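Local coordinates for protein malyl-CoA lyase/beta-methylmalyl-CoA lyase (Methylobacterium extorquens, PDB 5UGR) that belongs to the HpcH/HpaI aldolase/citrate lyase family and folds as a TIM barrel carrying a bound magnesium ion, at residues Thr72-Ile77 / Met101-Lys106; Gly134-Ile139 / Leu158-Phe163. All blocks are in the same frame, centred on the assembly; numbering follows the deposited sequence. Where two conformers were deposited one is given.

Interaction 1. Residues Thr72-Ile77 / Met101-Lys106; sequences TMMIRI and MILIPK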
# COMPACT_ATOMS: atom_id res chain seq x y z
N THR A 72 -22.27 27.88 -11.58
CA THR A 72 -20.96 27.21 -11.60
C THR A 72 -20.74 26.72 -13.04
O THR A 72 -21.47 25.84 -13.50
CB THR A 72 -20.88 26.07 -10.61
OG1 THR A 72 -21.11 26.55 -9.28
CG2 THR A 72 -19.56 25.36 -10.66
N MET A 73 -19.71 27.26 -13.69
CA MET A 73 -19.46 26.97 -15.10
C MET A 73 -18.29 26.02 -15.24
O MET A 73 -17.19 26.24 -14.70
CB MET A 73 -19.20 28.28 -15.87
CG MET A 73 -20.42 29.16 -16.00
SD MET A 73 -21.90 28.34 -16.69
CE MET A 73 -21.25 27.77 -18.28
N MET A 74 -18.54 24.95 -16.00
CA MET A 74 -17.61 23.84 -16.14
C MET A 74 -17.42 23.48 -17.61
O MET A 74 -18.29 23.76 -18.43
CB MET A 74 -18.18 22.65 -15.32
CG MET A 74 -17.27 21.43 -15.12
SD MET A 74 -17.75 20.49 -13.64
CE MET A 74 -19.39 19.94 -14.11
N ILE A 75 -16.32 22.80 -17.92
CA ILE A 75 -16.19 22.12 -19.20
C ILE A 75 -15.93 20.63 -18.94
O ILE A 75 -15.23 20.28 -17.97
CB ILE A 75 -15.04 22.67 -20.05
CG1 ILE A 75 -13.67 22.71 -19.29
CG2 ILE A 75 -15.39 24.04 -20.59
CD1 ILE A 75 -12.45 23.19 -20.03
N ARG A 76 -16.53 19.79 -19.79
CA ARG A 76 -16.19 18.36 -19.80
C ARG A 76 -15.14 18.20 -20.91
O ARG A 76 -15.43 18.33 -22.10
CB ARG A 76 -17.33 17.42 -19.98
CG ARG A 76 -16.85 15.95 -19.97
CD ARG A 76 -17.95 14.92 -19.88
NE ARG A 76 -18.91 14.95 -20.99
CZ ARG A 76 -19.98 14.17 -21.08
NH1 ARG A 76 -20.21 13.27 -20.12
NH2 ARG A 76 -20.91 14.32 -22.03
N ILE A 77 -13.88 18.05 -20.47
CA ILE A 77 -12.77 17.83 -21.37
C ILE A 77 -12.79 16.45 -21.98
O ILE A 77 -13.49 15.57 -21.51
CB ILE A 77 -11.40 18.12 -20.72
CG1 ILE A 77 -11.14 17.19 -19.51
CG2 ILE A 77 -11.35 19.56 -20.25
CD1 ILE A 77 -9.79 17.38 -18.90
N MET A 101 -14.72 25.34 -13.19
CA MET A 101 -14.37 23.95 -12.91
C MET A 101 -14.11 23.18 -14.18
O MET A 101 -14.56 23.57 -15.27
CB MET A 101 -15.51 23.26 -12.15
CG MET A 101 -15.77 23.83 -10.72
SD MET A 101 -16.96 22.85 -9.78
CE MET A 101 -15.95 21.39 -9.48
N ILE A 102 -13.39 22.07 -14.01
CA ILE A 102 -13.19 21.09 -15.09
C ILE A 102 -13.77 19.74 -14.64
O ILE A 102 -13.52 19.32 -13.49
CB ILE A 102 -11.69 20.94 -15.41
CG1 ILE A 102 -11.17 22.22 -16.09
CG2 ILE A 102 -11.43 19.73 -16.30
CD1 ILE A 102 -9.67 22.31 -16.26
N LEU A 103 -14.59 19.17 -15.51
CA LEU A 103 -15.16 17.83 -15.36
C LEU A 103 -14.26 16.87 -16.18
O LEU A 103 -14.15 16.97 -17.41
CB LEU A 103 -16.62 17.78 -15.81
CG LEU A 103 -17.28 16.42 -15.95
CD1 LEU A 103 -17.13 15.60 -14.67
CD2 LEU A 103 -18.75 16.61 -16.29
N ILE A 104 -13.59 15.97 -15.45
CA ILE A 104 -12.62 15.06 -16.03
C ILE A 104 -13.39 13.73 -16.26
O ILE A 104 -13.90 13.14 -15.31
CB ILE A 104 -11.43 14.77 -15.12
CG1 ILE A 104 -10.77 16.06 -14.64
CG2 ILE A 104 -10.41 13.89 -15.83
CD1 ILE A 104 -9.75 15.87 -13.52
N PRO A 105 -13.47 13.25 -17.50
CA PRO A 105 -14.22 12.04 -17.83
C PRO A 105 -13.42 10.75 -17.61
O PRO A 105 -12.17 10.76 -17.62
CB PRO A 105 -14.55 12.23 -19.32
CG PRO A 105 -13.30 12.90 -19.83
CD PRO A 105 -12.91 13.86 -18.74
N LYS A 106 -14.19 9.67 -17.37
CA LYS A 106 -13.62 8.32 -17.45
C LYS A 106 -12.48 8.10 -16.48
O LYS A 106 -11.54 7.37 -16.73
CB LYS A 106 -13.21 7.93 -18.86
CG LYS A 106 -14.27 8.16 -19.90
CD LYS A 106 -13.86 7.79 -21.29
CE LYS A 106 -12.47 8.27 -21.72
NZ LYS A 106 -12.25 8.03 -23.21

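Interaction 2. Residues Gly134-Ile139 / Leu158-Phe163; sequences GFEVLI and LEAMSF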
# COMPACT_ATOMS: atom_id res chain seq x y z
N GLY A 134 -11.82 24.33 -9.73
CA GLY A 134 -12.12 23.08 -9.03
C GLY A 134 -12.32 21.95 -10.03
O GLY A 134 -12.64 22.20 -11.17
N PHE A 135 -12.27 20.73 -9.52
CA PHE A 135 -12.49 19.55 -10.33
C PHE A 135 -13.75 18.78 -9.92
O PHE A 135 -14.07 18.60 -8.70
CB PHE A 135 -11.32 18.57 -10.27
CG PHE A 135 -10.01 19.04 -10.86
CD1 PHE A 135 -9.93 20.06 -11.82
CD2 PHE A 135 -8.86 18.37 -10.56
CE1 PHE A 135 -8.73 20.39 -12.40
CE2 PHE A 135 -7.65 18.70 -11.16
CZ PHE A 135 -7.59 19.74 -12.09
N GLU A 136 -14.41 18.23 -10.92
CA GLU A 136 -15.42 17.18 -10.74
C GLU A 136 -14.88 15.99 -11.55
O GLU A 136 -14.30 16.16 -12.62
CB GLU A 136 -16.79 17.60 -11.29
CG GLU A 136 -17.89 16.56 -11.17
CD GLU A 136 -19.24 17.14 -11.72
OE1 GLU A 136 -19.61 18.26 -11.24
OE2 GLU A 136 -19.85 16.47 -12.62
N VAL A 137 -15.06 14.78 -11.03
CA VAL A 137 -14.68 13.57 -11.75
C VAL A 137 -15.89 12.75 -12.08
O VAL A 137 -16.81 12.61 -11.29
CB VAL A 137 -13.65 12.75 -10.98
CG1 VAL A 137 -12.32 13.46 -10.85
CG2 VAL A 137 -14.17 12.26 -9.73
N LEU A 138 -15.88 12.20 -13.28
CA LEU A 138 -16.87 11.21 -13.69
C LEU A 138 -16.39 9.81 -13.37
O LEU A 138 -15.27 9.40 -13.81
CB LEU A 138 -17.14 11.34 -15.19
CG LEU A 138 -18.44 12.01 -15.56
CD1 LEU A 138 -18.38 12.66 -16.92
CD2 LEU A 138 -19.59 11.04 -15.45
N ILE A 139 -17.19 9.10 -12.57
CA ILE A 139 -17.00 7.66 -12.31
C ILE A 139 -18.00 6.99 -13.24
O ILE A 139 -19.23 6.98 -12.98
CB ILE A 139 -17.21 7.35 -10.83
CG1 ILE A 139 -16.29 8.18 -9.94
CG2 ILE A 139 -17.02 5.84 -10.59
CD1 ILE A 139 -14.84 7.96 -10.11
N LEU A 158 -10.36 18.70 -5.96
CA LEU A 158 -11.51 17.86 -6.18
C LEU A 158 -12.65 18.24 -5.26
O LEU A 158 -12.48 18.37 -4.04
CB LEU A 158 -11.12 16.37 -5.98
CG LEU A 158 -12.17 15.34 -6.38
CD1 LEU A 158 -12.58 15.50 -7.83
CD2 LEU A 158 -11.59 13.93 -6.16
N GLU A 159 -13.82 18.43 -5.86
CA GLU A 159 -15.04 18.83 -5.18
C GLU A 159 -16.22 17.88 -5.27
O GLU A 159 -17.10 17.94 -4.39
CB GLU A 159 -15.57 20.18 -5.70
CG GLU A 159 -14.57 21.31 -5.65
CD GLU A 159 -15.17 22.64 -6.12
OE1 GLU A 159 -14.35 23.53 -6.50
OE2 GLU A 159 -16.43 22.77 -6.11
N ALA A 160 -16.27 17.01 -6.27
CA ALA A 160 -17.52 16.31 -6.61
C ALA A 160 -17.21 15.13 -7.50
O ALA A 160 -16.22 15.14 -8.24
CB ALA A 160 -18.45 17.26 -7.33
N MET A 161 -18.09 14.12 -7.44
CA MET A 161 -18.04 12.98 -8.36
C MET A 161 -19.43 12.80 -8.94
O MET A 161 -20.43 12.86 -8.19
CB MET A 161 -17.61 11.67 -7.66
CG MET A 161 -16.46 11.78 -6.68
SD MET A 161 -15.94 10.19 -5.94
CE MET A 161 -14.31 10.25 -6.65
N SER A 162 -19.47 12.57 -10.27
CA SER A 162 -20.72 12.23 -10.93
C SER A 162 -20.71 10.75 -11.33
O SER A 162 -19.70 10.29 -11.85
CB SER A 162 -20.94 13.05 -12.20
OG SER A 162 -21.34 14.40 -11.93
N PHE A 163 -21.86 10.07 -11.09
CA PHE A 163 -22.05 8.69 -11.51
C PHE A 163 -22.56 8.68 -12.93
O PHE A 163 -23.73 8.96 -13.19
CB PHE A 163 -22.95 7.97 -10.56
CG PHE A 163 -23.32 6.61 -10.99
CD1 PHE A 163 -22.34 5.71 -11.36
CD2 PHE A 163 -24.68 6.24 -11.15
CE1 PHE A 163 -22.70 4.44 -11.82
CE2 PHE A 163 -25.02 4.96 -11.58
CZ PHE A 163 -24.04 4.09 -11.94

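Interaction 1. Residues Thr72-Ile77 / Met101-Lys106
Leu103 N donates to Ile75 O at 2.8 Å in a nearly straight bond (167° at the hydrogen), the shortest of four backbone bonds between segments 72-77 and 101-106. The carbonyl of Met101 takes two hydrogens from across the gap, the amide of Ile75 and the weaker CA-H of Met74, whose CA lies 3.2 Å from Met101 O. In the conformer given, Met74 crosses Leu103 obliquely, its SD 3.7 Å from Leu103 CB. Arg76 lies side by side with Leu103, its CB 4.0 Å from Leu103 CD2, and carries its guanidinium onward to a salt bridge with Asp42. These are neighbouring parallel strands of the TIM barrel, joined through helix 85-95 as a beta-alpha-beta unit; Met74, Arg76, Met101 and Leu103 point to the interior, while Ile75 and Ile102 face that helix. On the helix side Ile75 CG1 sits 4.1 Å from Ile102 CG1. Ile77 CG1 stands between its own backbone N and carbonyl carbon (chi1 62°), close to Leu103 O and to the Pro105 ring. That ring also closes over Ile77 O, with Pro105 CG at 3.2 Å, and this buried oxygen has no hydrogen-bond partner in the model.

Interaction 2. Residues Gly134-Ile139 / Leu158-Phe163
Glu136 holds CG anti to its backbone N (chi1 179°) and stays extended beyond it, while Ser162 turns OG beside its own backbone N (chi1 -76°); the two polar ends meet inside the barrel. Ser162 OG donates to Glu136 OE2 over 2.6 Å, arriving from above the carboxylate, 58° out of its plane. The serine oxygen is also hydrogen-bonded to Trp254 NE1, so its rotation is held from two quarters. Glu17 OE1 lies near Glu136 OE2, a closeness of like charges that may favour a proton on one of the pair. Nearer the backbone, Glu136 CG rests 3.9 Å from Ala160 CB.

The strands are parallel but slip by one residue at Glu159, a beta bulge: Phe135 O receives Glu159 N at 2.9 Å, while the buried Ala160 N has no partner in the model. Past the bulge the pairing is regular, with Ser162 N bonded to Val137 O at 2.8 Å. Glu159 swings its end back until OE1 lies 3.4 Å from Gly134 CA, and its OE2 is held by Arg12 and Arg223.

On the outer face Val137 spreads its two methyls: CG1 meets Leu158 CD1 at 3.7 Å, the side chains crossing at about a right angle, and CG2 lies alongside Met161 in the conformer given. From this face Phe135 and Val137 pack on helix 110-127, while Met161 and Phe163 reach helix 207-220; on the inner face Glu136 and Leu138 touch Leu103 of strand 101-104.

How the interactions relate
Interactions 1 and 2 are two joints of one barrel wall, separated by the pairing of strand 101-104 with strand 134-139, and their centres are about 8 Å apart. Two probable backbone hydrogen bonds sew them together through Glu136: its N to Ile102 O at 2.9 Å and its O to Ile104 N at 2.9 Å. Both contacts also lead to the magnesium ion, which Asp45, Glu140 and Asp167 bind. The side chain of Arg76 in interaction 1 comes to about 4 Å from the metal, and that of Leu138 in interaction 2 to about 5 Å. Glu140 directly follows strand 134-139, and its OE2 accepts a hydrogen bond from Lys106 N of interaction 1; Asp167 follows strand 158-163.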